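Local coordinates for protein FAD-binding oxidoreductase (Gulosibacter chungangensis, PDB 7PBG) that oxidises 4-ethylphenol, probably by dehydrogenation to 4-vinylphenol, with a covalently bound FAD, at residues T416-A429 with E437-A449. Numbering follows the deposited sequence.
Sequences TKRISDDHGIDYLA and EMHHICLPLYDTA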
loop_
_atom_site.group_PDB
_atom_site.type_symbol
_atom_site.label_atom_id
_atom_site.label_comp_id
_atom_site.label_asym_id
_atom_site.label_seq_id
_atom_site.Cartn_x
_atom_site.Cartn_y
_atom_site.Cartn_z
ATOM N N THR A 416 -12.784 29.186 -2.665
ATOM C CA THR A 416 -11.939 29.065 -3.880
ATOM C C THR A 416 -12.578 29.889 -5.002
ATOM O O THR A 416 -11.845 30.479 -5.760
ATOM C CB THR A 416 -11.665 27.599 -4.228
ATOM O OG1 THR A 416 -11.054 26.951 -3.119
ATOM C CG2 THR A 416 -10.754 27.393 -5.421
ATOM N N LYS A 417 -13.908 29.882 -5.121
ATOM C CA LYS A 417 -14.635 30.744 -6.088
ATOM C C LYS A 417 -14.252 32.202 -5.830
ATOM O O LYS A 417 -13.966 32.905 -6.779
ATOM C CB LYS A 417 -16.137 30.523 -5.930
ATOM C CG LYS A 417 -16.994 31.063 -7.052
ATOM C CD LYS A 417 -18.368 30.435 -7.034
ATOM C CE LYS A 417 -19.039 30.647 -5.698
ATOM N NZ LYS A 417 -20.498 30.424 -5.798
ATOM N N ARG A 418 -14.219 32.607 -4.564
ATOM C CA ARG A 418 -13.943 34.015 -4.185
ATOM C C ARG A 418 -12.515 34.385 -4.577
ATOM O O ARG A 418 -12.357 35.414 -5.263
ATOM C CB ARG A 418 -14.120 34.256 -2.678
ATOM C CG ARG A 418 -14.183 35.734 -2.312
ATOM C CD ARG A 418 -14.341 35.967 -0.812
ATOM N NE ARG A 418 -13.277 35.278 -0.094
ATOM C CZ ARG A 418 -13.431 34.206 0.676
ATOM N NH1 ARG A 418 -14.627 33.676 0.887
ATOM N NH2 ARG A 418 -12.373 33.661 1.235
ATOM N N ILE A 419 -11.541 33.542 -4.207
ATOM C CA ILE A 419 -10.087 33.797 -4.406
ATOM C C ILE A 419 -9.825 33.756 -5.913
ATOM O O ILE A 419 -9.130 34.655 -6.426
ATOM C CB ILE A 419 -9.233 32.817 -3.576
ATOM C CG1 ILE A 419 -9.420 33.076 -2.071
ATOM C CG2 ILE A 419 -7.749 32.919 -3.933
ATOM C CD1 ILE A 419 -8.776 32.030 -1.162
ATOM N N SER A 420 -10.422 32.804 -6.624
ATOM C CA SER A 420 -10.199 32.708 -8.084
ATOM C C SER A 420 -10.826 33.913 -8.809
ATOM O O SER A 420 -10.125 34.496 -9.657
ATOM C CB SER A 420 -10.636 31.367 -8.617
ATOM O OG SER A 420 -12.033 31.124 -8.435
ATOM N N ASP A 421 -12.058 34.310 -8.443
ATOM C CA ASP A 421 -12.759 35.532 -8.930
ATOM C C ASP A 421 -11.846 36.762 -8.729
ATOM O O ASP A 421 -11.616 37.516 -9.716
ATOM C CB ASP A 421 -14.115 35.686 -8.239
ATOM C CG ASP A 421 -15.197 34.800 -8.836
ATOM O OD1 ASP A 421 -14.908 34.123 -9.862
ATOM O OD2 ASP A 421 -16.321 34.793 -8.301
ATOM N N ASP A 422 -11.316 36.917 -7.524
ATOM C CA ASP A 422 -10.419 38.037 -7.122
ATOM C C ASP A 422 -9.198 38.146 -8.041
ATOM O O ASP A 422 -8.757 39.305 -8.280
ATOM C CB ASP A 422 -9.949 37.858 -5.678
ATOM C CG ASP A 422 -10.973 38.164 -4.604
ATOM O OD1 ASP A 422 -12.091 38.608 -4.950
ATOM O OD2 ASP A 422 -10.635 37.963 -3.426
ATOM N N HIS A 423 -8.661 37.020 -8.550
ATOM C CA HIS A 423 -7.454 36.971 -9.409
ATOM C C HIS A 423 -7.817 36.861 -10.894
ATOM O O HIS A 423 -6.887 36.735 -11.688
ATOM C CB HIS A 423 -6.585 35.798 -8.946
ATOM C CG HIS A 423 -5.896 36.056 -7.648
ATOM N ND1 HIS A 423 -4.625 36.580 -7.611
ATOM C CD2 HIS A 423 -6.265 35.867 -6.366
ATOM C CE1 HIS A 423 -4.235 36.692 -6.340
ATOM N NE2 HIS A 423 -5.216 36.293 -5.569
ATOM N N GLY A 424 -9.112 36.756 -11.215
ATOM C CA GLY A 424 -9.592 36.683 -12.610
ATOM C C GLY A 424 -9.267 35.351 -13.260
ATOM O O GLY A 424 -8.899 35.342 -14.480
ATOM N N ILE A 425 -9.318 34.270 -12.474
ATOM C CA ILE A 425 -8.953 32.903 -12.917
ATOM C C ILE A 425 -10.233 32.061 -12.904
ATOM O O ILE A 425 -10.934 32.025 -11.898
ATOM C CB ILE A 425 -7.807 32.342 -12.052
ATOM C CG1 ILE A 425 -6.559 33.246 -12.081
ATOM C CG2 ILE A 425 -7.476 30.917 -12.464
ATOM C CD1 ILE A 425 -5.972 33.471 -13.462
ATOM N N ASP A 426 -10.449 31.307 -13.970
ATOM C CA ASP A 426 -11.607 30.388 -14.058
ATOM C C ASP A 426 -11.327 29.149 -13.197
ATOM O O ASP A 426 -10.179 28.651 -13.212
ATOM C CB ASP A 426 -11.864 29.986 -15.513
ATOM C CG ASP A 426 -12.556 31.052 -16.347
ATOM O OD1 ASP A 426 -12.906 32.104 -15.805
ATOM O OD2 ASP A 426 -12.714 30.827 -17.541
ATOM N N TYR A 427 -12.364 28.674 -12.528
ATOM C CA TYR A 427 -12.303 27.611 -11.493
ATOM C C TYR A 427 -13.101 26.408 -11.918
ATOM O O TYR A 427 -14.321 26.467 -11.915
ATOM C CB TYR A 427 -12.849 28.190 -10.189
ATOM C CG TYR A 427 -12.989 27.246 -9.036
ATOM C CD1 TYR A 427 -12.184 26.116 -8.872
ATOM C CD2 TYR A 427 -13.913 27.548 -8.055
ATOM C CE1 TYR A 427 -12.347 25.257 -7.799
ATOM C CE2 TYR A 427 -14.060 26.722 -6.965
ATOM C CZ TYR A 427 -13.269 25.599 -6.820
ATOM O OH TYR A 427 -13.484 24.859 -5.701
ATOM N N LEU A 428 -12.405 25.346 -12.283
ATOM C CA LEU A 428 -13.004 24.044 -12.574
ATOM C C LEU A 428 -12.799 23.203 -11.317
ATOM O O LEU A 428 -11.676 23.152 -10.799
ATOM C CB LEU A 428 -12.339 23.436 -13.805
ATOM C CG LEU A 428 -12.792 24.043 -15.132
ATOM C CD1 LEU A 428 -12.489 25.533 -15.239
ATOM C CD2 LEU A 428 -12.131 23.277 -16.264
ATOM N N ALA A 429 -13.873 22.631 -10.812
ATOM C CA ALA A 429 -13.852 22.032 -9.466
ATOM C C ALA A 429 -14.300 20.594 -9.576
ATOM O O ALA A 429 -15.296 20.308 -10.289
ATOM C CB ALA A 429 -14.713 22.811 -8.509
ATOM N N GLU A 437 -11.517 9.496 2.516
ATOM C CA GLU A 437 -10.882 10.831 2.442
ATOM C C GLU A 437 -11.605 11.634 1.391
ATOM O O GLU A 437 -12.156 11.022 0.444
ATOM C CB GLU A 437 -9.378 10.701 2.203
ATOM C CG GLU A 437 -8.929 10.568 0.762
ATOM C CD GLU A 437 -9.245 9.318 -0.016
ATOM O OE1 GLU A 437 -10.073 8.498 0.454
ATOM O OE2 GLU A 437 -8.751 9.222 -1.156
ATOM N N MET A 438 -11.545 12.963 1.536
ATOM C CA MET A 438 -12.156 13.865 0.537
ATOM C C MET A 438 -11.035 14.652 -0.136
ATOM O O MET A 438 -10.201 15.261 0.522
ATOM C CB MET A 438 -13.191 14.809 1.170
ATOM C CG MET A 438 -13.997 15.643 0.129
ATOM S SD MET A 438 -15.310 16.524 0.990
ATOM C CE MET A 438 -14.341 17.789 1.823
ATOM N N HIS A 439 -11.050 14.634 -1.469
ATOM C CA HIS A 439 -10.256 15.531 -2.314
ATOM C C HIS A 439 -11.098 16.683 -2.853
ATOM O O HIS A 439 -12.261 16.486 -3.294
ATOM C CB HIS A 439 -9.685 14.738 -3.499
ATOM C CG HIS A 439 -8.929 13.536 -3.087
ATOM N ND1 HIS A 439 -7.547 13.550 -2.950
ATOM C CD2 HIS A 439 -9.332 12.285 -2.780
ATOM C CE1 HIS A 439 -7.129 12.351 -2.592
ATOM N NE2 HIS A 439 -8.206 11.565 -2.483
ATOM N N HIS A 440 -10.490 17.848 -2.837
ATOM C CA HIS A 440 -10.929 19.049 -3.569
ATOM C C HIS A 440 -9.941 19.242 -4.697
ATOM O O HIS A 440 -8.768 19.504 -4.423
ATOM C CB HIS A 440 -11.059 20.246 -2.642
ATOM C CG HIS A 440 -11.221 21.532 -3.356
ATOM N ND1 HIS A 440 -10.846 22.716 -2.783
ATOM C CD2 HIS A 440 -11.746 21.823 -4.570
ATOM C CE1 HIS A 440 -11.105 23.713 -3.624
ATOM N NE2 HIS A 440 -11.684 23.180 -4.727
ATOM N N ILE A 441 -10.359 19.049 -5.936
ATOM C CA ILE A 441 -9.472 19.339 -7.092
ATOM C C ILE A 441 -9.859 20.705 -7.681
ATOM O O ILE A 441 -10.975 20.876 -8.159
ATOM C CB ILE A 441 -9.575 18.249 -8.162
ATOM C CG1 ILE A 441 -9.430 16.824 -7.593
ATOM C CG2 ILE A 441 -8.585 18.575 -9.250
ATOM C CD1 ILE A 441 -8.306 16.636 -6.608
ATOM N N CYS A 442 -9.000 21.690 -7.507
ATOM C CA CYS A 442 -9.113 23.037 -8.102
ATOM C C CYS A 442 -8.235 23.023 -9.336
ATOM O O CYS A 442 -6.985 22.953 -9.215
ATOM C CB CYS A 442 -8.716 24.101 -7.102
ATOM S SG CYS A 442 -8.558 25.731 -7.857
ATOM N N LEU A 443 -8.878 22.955 -10.476
ATOM C CA LEU A 443 -8.217 23.025 -11.793
ATOM C C LEU A 443 -8.477 24.425 -12.304
ATOM O O LEU A 443 -9.576 24.728 -12.805
ATOM C CB LEU A 443 -8.823 21.949 -12.673
ATOM C CG LEU A 443 -8.140 21.704 -14.007
ATOM C CD1 LEU A 443 -8.632 20.378 -14.584
ATOM C CD2 LEU A 443 -8.361 22.837 -14.991
ATOM N N PRO A 444 -7.529 25.354 -12.139
ATOM C CA PRO A 444 -7.719 26.681 -12.686
ATOM C C PRO A 444 -7.369 26.642 -14.177
ATOM O O PRO A 444 -6.548 25.797 -14.557
ATOM C CB PRO A 444 -6.674 27.516 -11.966
ATOM C CG PRO A 444 -5.537 26.533 -11.740
ATOM C CD PRO A 444 -6.232 25.216 -11.464
ATOM N N LEU A 445 -8.011 27.489 -14.962
ATOM C CA LEU A 445 -7.609 27.738 -16.361
ATOM C C LEU A 445 -7.085 29.156 -16.475
ATOM O O LEU A 445 -7.794 30.115 -16.124
ATOM C CB LEU A 445 -8.775 27.457 -17.289
ATOM C CG LEU A 445 -9.136 25.987 -17.382
ATOM C CD1 LEU A 445 -10.327 25.803 -18.299
ATOM C CD2 LEU A 445 -7.959 25.134 -17.886
ATOM N N TYR A 446 -5.830 29.246 -16.854
ATOM C CA TYR A 446 -5.157 30.552 -17.067
ATOM C C TYR A 446 -4.480 30.574 -18.432
ATOM O O TYR A 446 -4.290 29.542 -19.055
ATOM C CB TYR A 446 -4.158 30.827 -15.939
ATOM C CG TYR A 446 -2.922 29.982 -15.977
ATOM C CD1 TYR A 446 -1.713 30.526 -16.365
ATOM C CD2 TYR A 446 -2.945 28.628 -15.677
ATOM C CE1 TYR A 446 -0.564 29.759 -16.439
ATOM C CE2 TYR A 446 -1.810 27.843 -15.765
ATOM C CZ TYR A 446 -0.608 28.407 -16.142
ATOM O OH TYR A 446 0.529 27.662 -16.279
ATOM N N ASP A 447 -4.060 31.767 -18.876
ATOM C CA ASP A 447 -3.381 31.934 -20.180
ATOM C C ASP A 447 -1.904 31.636 -19.990
ATOM O O ASP A 447 -1.173 32.511 -19.452
ATOM C CB ASP A 447 -3.577 33.363 -20.686
ATOM C CG ASP A 447 -3.082 33.589 -22.081
ATOM O OD1 ASP A 447 -2.246 32.830 -22.536
ATOM O OD2 ASP A 447 -3.456 34.633 -22.631
ATOM N N THR A 448 -1.440 30.474 -20.461
ATOM C CA THR A 448 -0.073 29.984 -20.197
ATOM C C THR A 448 0.934 30.905 -20.880
ATOM O O THR A 448 2.096 30.878 -20.451
ATOM C CB THR A 448 0.105 28.539 -20.642
ATOM O OG1 THR A 448 -0.102 28.498 -22.067
ATOM C CG2 THR A 448 -0.823 27.657 -19.854
ATOM N N ALA A 449 0.528 31.629 -21.932
ATOM C CA ALA A 449 1.431 32.494 -22.737
ATOM C C ALA A 449 1.583 33.886 -22.115
ATOM O O ALA A 449 2.465 34.629 -22.579
ATOM C CB ALA A 449 0.933 32.607 -24.156
HETATM O O HOH W 1 -8.123 32.794 -16.448
#
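Tyr427 and His440 reach for each other from opposite directions, and the phenol OH meets His440 NE2 at 2.6 Å, in a hydrogen bond whose proton either could supply. The two rings meet rim to rim with their planes at 69°, neither lying over the other. With CG anti to the backbone N (chi1 175°), the tyrosine ring passes Cys442 on its way to the histidine; Cys442 SG sits obliquely to it, 3.8 Å from CD1. Thr416, on the last turns of helix 406-422, sets its CG2 over one face of the ring near the rim and 3.7 Å from Cys442 SG. Thr416 OG1 is hydrogen-bonded to Gln412 O, and Gln412 OE1 to His440 ND1, so both nitrogens of the imidazole are engaged. A phenylalanine in place of Tyr427 would probably leave His440 NE2 without this partner and its imidazole less firmly fixed. Strands 426-433 and 438-447 form an antiparallel beta hairpin, neighbours in an eight-stranded antiparallel sheet; both belong to the FAD-linked oxidase C-terminal family region. The helix reaches the hairpin through a Schellman motif at Gly424. Leu428 and Leu443 are a hydrogen-bonded pair, joined by Leu428 N to Leu443 O (2.9 Å) and Leu443 N to Leu428 O (2.8 Å); Leu445 N adds a bond to Asp426 O. On the sheet face carrying these leucines, the Leu428 and Leu445 side chains cross obliquely, CD2 of Leu428 3.7 Å from CD1 of Leu445, and Phe283 of helix 281-288 touches both Leu428 and Leu443. Leu443 also touches FAD and His395, the residue that carries the flavin covalently. Pro444, on the face of Tyr427, has Ile425 alongside, CG2 of Ile425 to CB of Pro444 3.5 Å; Ile425 CD1 packs against Tyr446 CB, and both residues touch helix 451-470.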